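PDB 4LMY: peroxide stress regulator PerR, FUR family from Streptococcus pyogenes, which probably regulates genes of the peroxide stress response by binding DNA as a zinc-containing dimer of the FUR family. Local coordinates for residues B[14-19]-B[92-97]; B[23-28]-B[74-79]; B[35-40]-B[47-52]; B[123-126]-B[132-135]. All coordinates share one frame; numbering follows the deposited sequence.

Interaction 1 of 4, residues B[14-19]-B[92-97]; sequences ENVLEH and YDFMGH. With ZN (zinc ion), chain E.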
# COMPACT_ATOMS: atom_id res chain seq x y z
N GLU B 14 5.02 15.31 -5.65
CA GLU B 14 4.22 16.11 -6.57
C GLU B 14 2.90 16.55 -5.95
O GLU B 14 2.36 17.60 -6.31
CB GLU B 14 3.97 15.35 -7.88
CG GLU B 14 5.23 15.09 -8.70
CD GLU B 14 5.91 16.36 -9.19
OE1 GLU B 14 5.26 17.43 -9.22
OE2 GLU B 14 7.10 16.29 -9.56
N ASN B 15 2.38 15.76 -5.02
CA ASN B 15 1.16 16.15 -4.32
C ASN B 15 1.36 17.38 -3.46
O ASN B 15 0.54 18.30 -3.47
CB ASN B 15 0.60 15.01 -3.48
CG ASN B 15 -0.60 15.43 -2.66
OD1 ASN B 15 -0.50 15.65 -1.45
ND2 ASN B 15 -1.74 15.55 -3.32
N VAL B 16 2.46 17.40 -2.70
CA VAL B 16 2.77 18.54 -1.85
C VAL B 16 2.85 19.82 -2.68
O VAL B 16 2.24 20.83 -2.34
CB VAL B 16 4.09 18.35 -1.08
CG1 VAL B 16 4.44 19.61 -0.31
CG2 VAL B 16 3.97 17.17 -0.14
N LEU B 17 3.58 19.74 -3.79
CA LEU B 17 3.77 20.89 -4.66
C LEU B 17 2.44 21.38 -5.23
O LEU B 17 2.19 22.58 -5.30
CB LEU B 17 4.74 20.57 -5.80
CG LEU B 17 6.18 20.23 -5.38
CD1 LEU B 17 7.11 20.26 -6.59
CD2 LEU B 17 6.66 21.18 -4.30
N GLU B 18 1.58 20.44 -5.63
CA GLU B 18 0.27 20.79 -6.16
C GLU B 18 -0.58 21.52 -5.13
O GLU B 18 -1.19 22.55 -5.43
CB GLU B 18 -0.46 19.54 -6.67
CG GLU B 18 -1.87 19.81 -7.19
CD GLU B 18 -1.90 20.68 -8.44
OE1 GLU B 18 -2.96 21.27 -8.74
OE2 GLU B 18 -0.86 20.78 -9.13
N HIS B 19 -0.61 21.00 -3.91
CA HIS B 19 -1.34 21.63 -2.81
C HIS B 19 -0.79 23.03 -2.51
O HIS B 19 -1.56 23.97 -2.30
CB HIS B 19 -1.27 20.77 -1.55
CG HIS B 19 -2.24 19.62 -1.54
ND1 HIS B 19 -3.40 19.64 -0.81
CD2 HIS B 19 -2.20 18.43 -2.17
CE1 HIS B 19 -4.05 18.50 -0.99
NE2 HIS B 19 -3.34 17.74 -1.81
N TYR B 92 10.10 15.54 13.62
CA TYR B 92 9.18 15.72 12.51
C TYR B 92 9.09 14.47 11.65
O TYR B 92 10.07 13.76 11.46
CB TYR B 92 9.59 16.92 11.67
CG TYR B 92 9.62 18.22 12.45
CD1 TYR B 92 8.52 19.07 12.46
CD2 TYR B 92 10.74 18.59 13.19
CE1 TYR B 92 8.54 20.25 13.17
CE2 TYR B 92 10.76 19.76 13.91
CZ TYR B 92 9.66 20.59 13.90
OH TYR B 92 9.68 21.77 14.61
N ASP B 93 7.90 14.20 11.12
CA ASP B 93 7.68 13.04 10.28
C ASP B 93 6.75 13.37 9.12
O ASP B 93 5.67 13.91 9.32
CB ASP B 93 7.07 11.90 11.10
CG ASP B 93 6.94 10.61 10.30
OD1 ASP B 93 7.93 10.22 9.65
OD2 ASP B 93 5.85 10.00 10.33
N PHE B 94 7.19 13.04 7.91
CA PHE B 94 6.35 13.25 6.74
C PHE B 94 5.30 12.14 6.66
O PHE B 94 5.64 10.96 6.74
CB PHE B 94 7.21 13.26 5.47
CG PHE B 94 6.45 13.68 4.24
CD1 PHE B 94 6.44 15.00 3.84
CD2 PHE B 94 5.75 12.75 3.48
CE1 PHE B 94 5.74 15.39 2.71
CE2 PHE B 94 5.06 13.13 2.36
CZ PHE B 94 5.05 14.46 1.97
N MET B 95 4.04 12.53 6.51
CA MET B 95 2.96 11.55 6.37
C MET B 95 1.97 11.93 5.27
O MET B 95 0.90 11.35 5.15
CB MET B 95 2.26 11.30 7.72
CG MET B 95 1.09 12.23 8.05
SD MET B 95 1.47 13.99 8.00
CE MET B 95 0.69 14.54 9.51
N GLY B 96 2.36 12.91 4.45
CA GLY B 96 1.53 13.39 3.36
C GLY B 96 1.05 12.31 2.42
O GLY B 96 1.74 11.32 2.17
N HIS B 97 -0.15 12.50 1.89
CA HIS B 97 -0.80 11.52 1.02
C HIS B 97 -0.33 11.61 -0.43
O HIS B 97 0.46 12.48 -0.79
CB HIS B 97 -2.31 11.75 1.06
CG HIS B 97 -2.72 13.06 0.46
ND1 HIS B 97 -2.72 14.23 1.18
CD2 HIS B 97 -3.13 13.38 -0.79
CE1 HIS B 97 -3.12 15.22 0.41
NE2 HIS B 97 -3.37 14.73 -0.80
ZN ZN E . -3.83 15.82 -2.65

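Interaction 2 of 4, residues B[23-28]-B[74-79]; sequences KHIRIT and VDEGFV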
# COMPACT_ATOMS: atom_id res chain seq x y z
N LYS B 23 -2.43 26.98 -3.09
CA LYS B 23 -2.50 28.00 -2.05
C LYS B 23 -1.61 29.21 -2.35
O LYS B 23 -1.47 30.10 -1.51
CB LYS B 23 -2.11 27.41 -0.70
CG LYS B 23 -2.87 26.14 -0.33
CD LYS B 23 -4.36 26.39 -0.24
CE LYS B 23 -4.95 25.69 0.98
NZ LYS B 23 -4.37 26.24 2.24
N HIS B 24 -1.03 29.22 -3.54
CA HIS B 24 -0.13 30.30 -3.97
C HIS B 24 1.07 30.47 -3.05
O HIS B 24 1.50 31.59 -2.77
CB HIS B 24 -0.88 31.63 -4.11
CG HIS B 24 -2.08 31.56 -5.00
ND1 HIS B 24 -3.37 31.45 -4.51
CD2 HIS B 24 -2.19 31.57 -6.35
CE1 HIS B 24 -4.22 31.41 -5.52
NE2 HIS B 24 -3.53 31.48 -6.65
N ILE B 25 1.63 29.36 -2.59
CA ILE B 25 2.83 29.39 -1.77
C ILE B 25 4.05 29.17 -2.67
O ILE B 25 4.11 28.18 -3.40
CB ILE B 25 2.79 28.33 -0.66
CG1 ILE B 25 1.58 28.58 0.25
CG2 ILE B 25 4.08 28.34 0.14
CD1 ILE B 25 1.37 27.50 1.29
N ARG B 26 5.00 30.09 -2.61
CA ARG B 26 6.18 30.03 -3.48
C ARG B 26 6.97 28.74 -3.26
O ARG B 26 7.21 28.33 -2.13
CB ARG B 26 7.09 31.24 -3.25
CG ARG B 26 8.38 31.22 -4.07
CD ARG B 26 9.19 32.49 -3.87
NE ARG B 26 10.45 32.46 -4.61
CZ ARG B 26 10.60 32.93 -5.85
NH1 ARG B 26 9.57 33.46 -6.50
NH2 ARG B 26 11.79 32.86 -6.45
N ILE B 27 7.37 28.12 -4.36
CA ILE B 27 8.14 26.89 -4.30
C ILE B 27 9.61 27.17 -4.61
O ILE B 27 10.02 27.18 -5.77
CB ILE B 27 7.56 25.82 -5.24
CG1 ILE B 27 6.11 25.53 -4.87
CG2 ILE B 27 8.38 24.55 -5.19
CD1 ILE B 27 5.42 24.58 -5.80
N THR B 28 10.38 27.43 -3.56
CA THR B 28 11.81 27.67 -3.70
C THR B 28 12.54 26.35 -3.84
O THR B 28 11.98 25.29 -3.57
CB THR B 28 12.36 28.41 -2.47
OG1 THR B 28 12.25 27.56 -1.32
CG2 THR B 28 11.59 29.70 -2.22
N VAL B 74 3.77 21.64 8.24
CA VAL B 74 2.96 21.21 9.38
C VAL B 74 1.54 21.77 9.27
O VAL B 74 0.57 21.05 9.47
CB VAL B 74 3.60 21.62 10.73
CG1 VAL B 74 2.58 21.54 11.85
CG2 VAL B 74 4.80 20.74 11.03
N ASP B 75 1.44 23.06 8.95
CA ASP B 75 0.14 23.71 8.82
C ASP B 75 -0.67 23.18 7.64
O ASP B 75 -1.88 22.98 7.75
CB ASP B 75 0.30 25.23 8.71
CG ASP B 75 0.86 25.85 9.97
OD1 ASP B 75 0.94 25.15 11.00
OD2 ASP B 75 1.22 27.05 9.94
N GLU B 76 0.00 22.94 6.52
CA GLU B 76 -0.68 22.43 5.33
C GLU B 76 -0.98 20.94 5.43
O GLU B 76 -1.61 20.36 4.54
CB GLU B 76 0.13 22.75 4.06
CG GLU B 76 0.31 24.24 3.79
CD GLU B 76 -1.00 24.98 3.63
OE1 GLU B 76 -1.06 26.17 4.01
OE2 GLU B 76 -1.97 24.38 3.12
N GLY B 77 -0.52 20.31 6.51
CA GLY B 77 -0.91 18.95 6.84
C GLY B 77 -0.10 17.84 6.20
O GLY B 77 -0.64 16.76 5.95
N PHE B 78 1.18 18.08 5.96
CA PHE B 78 2.03 17.07 5.34
C PHE B 78 3.11 16.54 6.29
O PHE B 78 3.75 15.53 6.01
CB PHE B 78 2.66 17.61 4.06
CG PHE B 78 1.66 18.02 3.02
CD1 PHE B 78 0.89 17.07 2.38
CD2 PHE B 78 1.49 19.35 2.68
CE1 PHE B 78 -0.04 17.43 1.42
CE2 PHE B 78 0.57 19.73 1.72
CZ PHE B 78 -0.20 18.76 1.09
N VAL B 79 3.29 17.23 7.41
CA VAL B 79 4.28 16.83 8.41
C VAL B 79 3.70 16.97 9.82
O VAL B 79 3.01 17.95 10.11
CB VAL B 79 5.58 17.67 8.28
CG1 VAL B 79 6.46 17.51 9.52
CG2 VAL B 79 6.35 17.28 7.02

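Interaction 3 of 4, residues B[35-40]-B[47-52]; sequences ISYMIQ and ADKIYR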
# COMPACT_ATOMS: atom_id res chain seq x y z
N ILE B 35 11.19 19.19 1.42
CA ILE B 35 10.09 18.26 1.16
C ILE B 35 10.63 16.88 0.80
O ILE B 35 10.23 15.87 1.39
CB ILE B 35 9.17 18.76 0.04
CG1 ILE B 35 8.44 20.03 0.49
CG2 ILE B 35 8.15 17.68 -0.34
CD1 ILE B 35 7.81 20.81 -0.65
N SER B 36 11.55 16.84 -0.17
CA SER B 36 12.13 15.58 -0.61
C SER B 36 12.88 14.89 0.52
O SER B 36 12.79 13.68 0.69
CB SER B 36 13.09 15.81 -1.79
OG SER B 36 12.39 16.27 -2.93
N TYR B 37 13.62 15.69 1.29
CA TYR B 37 14.35 15.17 2.45
C TYR B 37 13.40 14.48 3.42
O TYR B 37 13.67 13.37 3.87
CB TYR B 37 15.09 16.30 3.16
CG TYR B 37 15.83 15.87 4.41
CD1 TYR B 37 15.19 15.87 5.65
CD2 TYR B 37 17.16 15.47 4.36
CE1 TYR B 37 15.86 15.48 6.80
CE2 TYR B 37 17.83 15.08 5.50
CZ TYR B 37 17.17 15.08 6.72
OH TYR B 37 17.84 14.70 7.86
N MET B 38 12.29 15.15 3.75
CA MET B 38 11.32 14.63 4.70
C MET B 38 10.64 13.37 4.18
O MET B 38 10.39 12.43 4.94
CB MET B 38 10.28 15.70 5.05
CG MET B 38 10.83 16.87 5.85
SD MET B 38 11.66 16.33 7.35
CE MET B 38 10.31 15.54 8.22
N ILE B 39 10.34 13.36 2.89
CA ILE B 39 9.73 12.20 2.25
C ILE B 39 10.65 10.98 2.31
O ILE B 39 10.21 9.87 2.59
CB ILE B 39 9.35 12.50 0.78
CG1 ILE B 39 8.17 13.46 0.74
CG2 ILE B 39 9.02 11.22 0.03
CD1 ILE B 39 7.81 13.90 -0.65
N GLN B 40 11.93 11.21 2.06
CA GLN B 40 12.90 10.12 2.02
C GLN B 40 13.37 9.69 3.41
O GLN B 40 13.91 8.60 3.57
CB GLN B 40 14.12 10.51 1.17
CG GLN B 40 13.80 10.72 -0.30
CD GLN B 40 15.04 10.63 -1.17
OE1 GLN B 40 16.17 10.64 -0.67
NE2 GLN B 40 14.84 10.54 -2.48
N ALA B 47 14.67 19.63 13.82
CA ALA B 47 14.96 20.76 12.94
C ALA B 47 16.46 20.89 12.73
O ALA B 47 16.91 21.23 11.63
CB ALA B 47 14.39 22.04 13.52
N ASP B 48 17.24 20.63 13.78
CA ASP B 48 18.69 20.72 13.70
C ASP B 48 19.27 19.67 12.75
O ASP B 48 20.18 19.96 11.98
CB ASP B 48 19.33 20.57 15.08
CG ASP B 48 20.82 20.82 15.06
OD1 ASP B 48 21.23 21.97 14.79
OD2 ASP B 48 21.60 19.88 15.32
N LYS B 49 18.73 18.46 12.82
CA LYS B 49 19.17 17.37 11.95
C LYS B 49 18.95 17.70 10.49
O LYS B 49 19.85 17.53 9.66
CB LYS B 49 18.45 16.06 12.30
CG LYS B 49 18.77 14.92 11.34
CD LYS B 49 19.61 13.84 12.01
CE LYS B 49 20.07 12.80 11.00
NZ LYS B 49 21.35 13.18 10.33
N ILE B 50 17.75 18.17 10.17
CA ILE B 50 17.43 18.61 8.81
C ILE B 50 18.42 19.68 8.37
O ILE B 50 18.99 19.59 7.28
CB ILE B 50 16.00 19.20 8.74
CG1 ILE B 50 14.96 18.17 9.19
CG2 ILE B 50 15.71 19.69 7.33
CD1 ILE B 50 13.57 18.74 9.35
N TYR B 51 18.61 20.67 9.23
CA TYR B 51 19.54 21.76 8.96
C TYR B 51 20.95 21.26 8.69
O TYR B 51 21.58 21.67 7.71
CB TYR B 51 19.53 22.74 10.14
CG TYR B 51 20.64 23.76 10.12
CD1 TYR B 51 20.78 24.65 9.06
CD2 TYR B 51 21.55 23.85 11.16
CE1 TYR B 51 21.79 25.58 9.03
CE2 TYR B 51 22.57 24.78 11.15
CZ TYR B 51 22.69 25.65 10.08
OH TYR B 51 23.70 26.58 10.05
N ARG B 52 21.45 20.37 9.54
CA ARG B 52 22.80 19.84 9.39
C ARG B 52 22.99 19.00 8.13
O ARG B 52 24.04 19.04 7.50
CB ARG B 52 23.22 19.05 10.63
CG ARG B 52 23.60 19.91 11.83
CD ARG B 52 24.16 19.08 12.98
NE ARG B 52 23.11 18.39 13.73
CZ ARG B 52 22.79 17.11 13.57
NH1 ARG B 52 23.43 16.37 12.68
NH2 ARG B 52 21.83 16.57 14.31

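Interaction 4 of 4, residues B[123-126]-B[132-135]; sequences KEAH and KVTR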
# COMPACT_ATOMS: atom_id res chain seq x y z
N LYS B 123 8.50 2.65 4.08
CA LYS B 123 9.15 2.44 5.37
C LYS B 123 9.53 0.97 5.56
O LYS B 123 10.66 0.66 5.95
CB LYS B 123 8.23 2.90 6.50
CG LYS B 123 8.77 2.61 7.89
CD LYS B 123 7.98 3.35 8.96
CE LYS B 123 8.48 3.01 10.36
NZ LYS B 123 7.89 3.91 11.39
N GLU B 124 8.59 0.07 5.29
CA GLU B 124 8.86 -1.36 5.41
C GLU B 124 9.93 -1.82 4.43
O GLU B 124 10.78 -2.65 4.78
CB GLU B 124 7.58 -2.18 5.21
CG GLU B 124 6.68 -2.20 6.42
CD GLU B 124 7.36 -2.77 7.66
OE1 GLU B 124 8.25 -3.64 7.51
OE2 GLU B 124 7.00 -2.36 8.77
N ALA B 125 9.88 -1.30 3.21
CA ALA B 125 10.87 -1.63 2.20
C ALA B 125 12.27 -1.29 2.70
O ALA B 125 13.20 -2.09 2.59
CB ALA B 125 10.58 -0.89 0.89
N HIS B 126 12.42 -0.10 3.27
CA HIS B 126 13.70 0.33 3.80
C HIS B 126 14.16 -0.55 4.96
O HIS B 126 15.30 -1.01 4.99
CB HIS B 126 13.64 1.77 4.28
CG HIS B 126 14.84 2.20 5.06
ND1 HIS B 126 16.08 2.37 4.48
CD2 HIS B 126 15.01 2.45 6.38
CE1 HIS B 126 16.95 2.74 5.40
NE2 HIS B 126 16.32 2.80 6.56
N LYS B 132 17.74 2.59 0.40
CA LYS B 132 17.18 3.93 0.52
C LYS B 132 16.17 4.07 -0.60
O LYS B 132 16.54 4.19 -1.77
CB LYS B 132 18.27 4.99 0.39
CG LYS B 132 17.75 6.41 0.55
CD LYS B 132 18.88 7.41 0.58
CE LYS B 132 18.64 8.47 1.65
NZ LYS B 132 18.45 7.84 2.99
N VAL B 133 14.89 4.05 -0.24
CA VAL B 133 13.81 4.02 -1.23
C VAL B 133 13.69 5.34 -1.99
O VAL B 133 13.64 6.41 -1.39
CB VAL B 133 12.46 3.69 -0.56
CG1 VAL B 133 11.36 3.57 -1.62
CG2 VAL B 133 12.56 2.40 0.24
N THR B 134 13.63 5.24 -3.32
CA THR B 134 13.55 6.42 -4.18
C THR B 134 12.14 6.66 -4.70
O THR B 134 11.68 7.80 -4.79
CB THR B 134 14.51 6.31 -5.38
OG1 THR B 134 14.32 5.05 -6.03
CG2 THR B 134 15.96 6.43 -4.92
N ARG B 135 11.46 5.58 -5.07
CA ARG B 135 10.13 5.69 -5.65
C ARG B 135 9.40 4.35 -5.63
O ARG B 135 10.01 3.29 -5.78
CB ARG B 135 10.21 6.20 -7.09
CG ARG B 135 10.99 5.28 -8.01
CD ARG B 135 11.41 5.97 -9.30
NE ARG B 135 12.31 5.13 -10.09
CZ ARG B 135 11.92 4.34 -11.08
NH1 ARG B 135 10.64 4.26 -11.42
NH2 ARG B 135 12.82 3.61 -11.73

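Interaction 1 of 4, residues B[14-19]-B[92-97]
Asn-15, the first residue of helix 12-22 to meet the loop after strand 91-94, sets its amide steeply over the imidazole of His-97, the planes 66° apart. With CG anti to the backbone N (chi1 175°), the amide reaches out from the helix, and as modelled its ND2 sits 2.2 Å from the zinc ion. OD1 of Asn-15 then lies above one face of the His-97 ring, offset toward the rim and 3.1 Å from NE2 of His-97; no hydrogen is shared there. Amides usually bind metals through oxygen, so the assignment of N and O in this group may be uncertain.

One residue on, Val-16 turns its CG2 branch to the rim of Phe-94, near the ring plane and 3.6 Å from CZ. This apolar step joins the first helix of the DNA-binding domain, a winged-helix fold in FUR proteins, to the end of the wing strand 91-94, with Ile-35 and Leu-73 also touching Val-16.

A turn after Asn-15, His-19 takes a position on the metal adjacent to that of His-97, the two nitrogens binding at roughly a right angle. NE2 of His-19 binds zinc at 2.2 Å, and NE2 of His-97 does so at the same length, the two ring planes being 80° apart. His-4, His-6 and His-99 also bind this zinc.

Interaction 2 of 4, residues B[23-28]-B[74-79]
Lys-23 and Glu-76 reach toward each other from opposite directions, pairing two helix ends at the surface of the winged-helix domain. Both ends are Schellman motifs: after helix 12-22, His-24 takes positive phi while its N bonds to Arg-21 O and Ile-25 N to Leu-20 O; after helix 63-75, Gly-77 does likewise, its N making a weak bond to Val-74 O at 3.2 Å. The last carbonyls thus receive N-H donors from the residues that follow each helix, and the side chains carry the contact.

NZ of Lys-23 donates to OE2 of Glu-76 at 3.2 Å, a salt bridge that uses the syn lone pair of the carboxylate oxygen. Glu-76 is bent at chi2 (-59°) and Lys-23 along most of its length, and the charges meet although CA of Lys-23 and CA of Glu-76 are 9.4 Å apart. Lying at the surface, the pair is probably partly screened by solvent.

Further along 23-28, Thr-28 serves as N-cap of helix 29-40, its OG1 hydrogen-bonded to Arg-31 N, and Arg-26 O is engaged by NH1 of Arg-31. The second carboxylate oxygen of Glu-76 has an apolar neighbour on the facing segment: OE1 lies 3.9 Å from the CD1 methyl of Ile-25.

Interaction 3 of 4, residues B[35-40]-B[47-52]
Tyr-37 and Ile-50 mark the closest backbone approach of helices 35-40 and 47-52, whose axes, taken over these segments, pass 11.4 Å apart with 116° between their directions. Such steep packing of successive helices belongs to the helical core of the winged-helix domain, where Val-66 and Leu-70 of helix 63-75 also touch Ile-50.

Tyr-37 reaches across, extended from its helix by a trans first torsion (chi1 178°). Its ring meets the aliphatic chain of Ile-50 obliquely, CE1 lying 3.7 Å from CG1, while CZ comes near the Ile-50 backbone CA. The hydroxyl continues to the neighbouring residue: OH of Tyr-37 rests 3.6 Å from CG of Lys-49, the two side chains crossing at about a right angle. The polar partner of both is Asp-53: its OD2 is hydrogen-bonded to Tyr-37 OH and forms a salt bridge with Lys-49 NZ, so one carboxylate oxygen links side chains of both helices.

Met-38, bent at chi2 and chi3, curls its thioether toward Ile-50, SD to CD1 3.7 Å, with SD also near the plane of the Tyr-37 ring. Within 47-52, NE of Arg-52 meets OD2 of Asp-48 at 2.7 Å, nearly straight at 170° but well above the carboxylate plane.

Interaction 4 of 4, residues B[123-126]-B[132-135]
Val-133 directs its CG2 methyl into the angle between Ala-125 and His-126, on the part of helix 118-129 facing the strand. Because CG1 lies opposite the backbone N (chi1 -176°), CG2 falls beside that N and faces the helix. It lies 3.9 Å from CB of Ala-125, which points toward the strand, and is equally far from the backbone N of His-126.

The imidazole of His-126 slants past the backbone of the strand's first residue, obliquely, with ND1 4.4 Å from CA of Lys-132. That ND1 is hydrogen-bonded to Tyr-131 O, just before the strand, which restrains the rotation of the ring. Lys-132 sets its CB away from the helix, and its NZ stays 6.1 Å from ND1 of His-126, so no ionic contact forms.

This helix-against-strand packing belongs to the dimerisation domain of a FUR protein. Residues of strand 132-135 form an antiparallel ladder with a strand of the second subunit, and Phe-113 of that subunit packs on Ala-125 and Glu-124. Between the two segments the contact is van der Waals packing without a hydrogen bond, while the strand makes polar contacts with the second subunit, among them Arg-135 with Glu-105 of that chain.

In the fold
From the N terminus, helix 12-22 opens the widest loop of the four, closed by interaction 1 only when the chain has passed through the helices and wing of the DNA-binding domain to 92-97. Interaction 2 is nested within it, tying the turn after helix 12-22 to the end of helix 63-75, and the short loop of interaction 3 lies inside both, joining helix 29-40 to helix 47-54. Interactions 1 and 2 meet at Phe-78, which packs on His-19 and Asn-15, and interactions 1 and 3 at Phe-94, packed against Ile-39. Interaction 4 follows in series, a small loop in the dimerisation domain; its one light touch on interaction 3 is between Lys-132 and Gln-40.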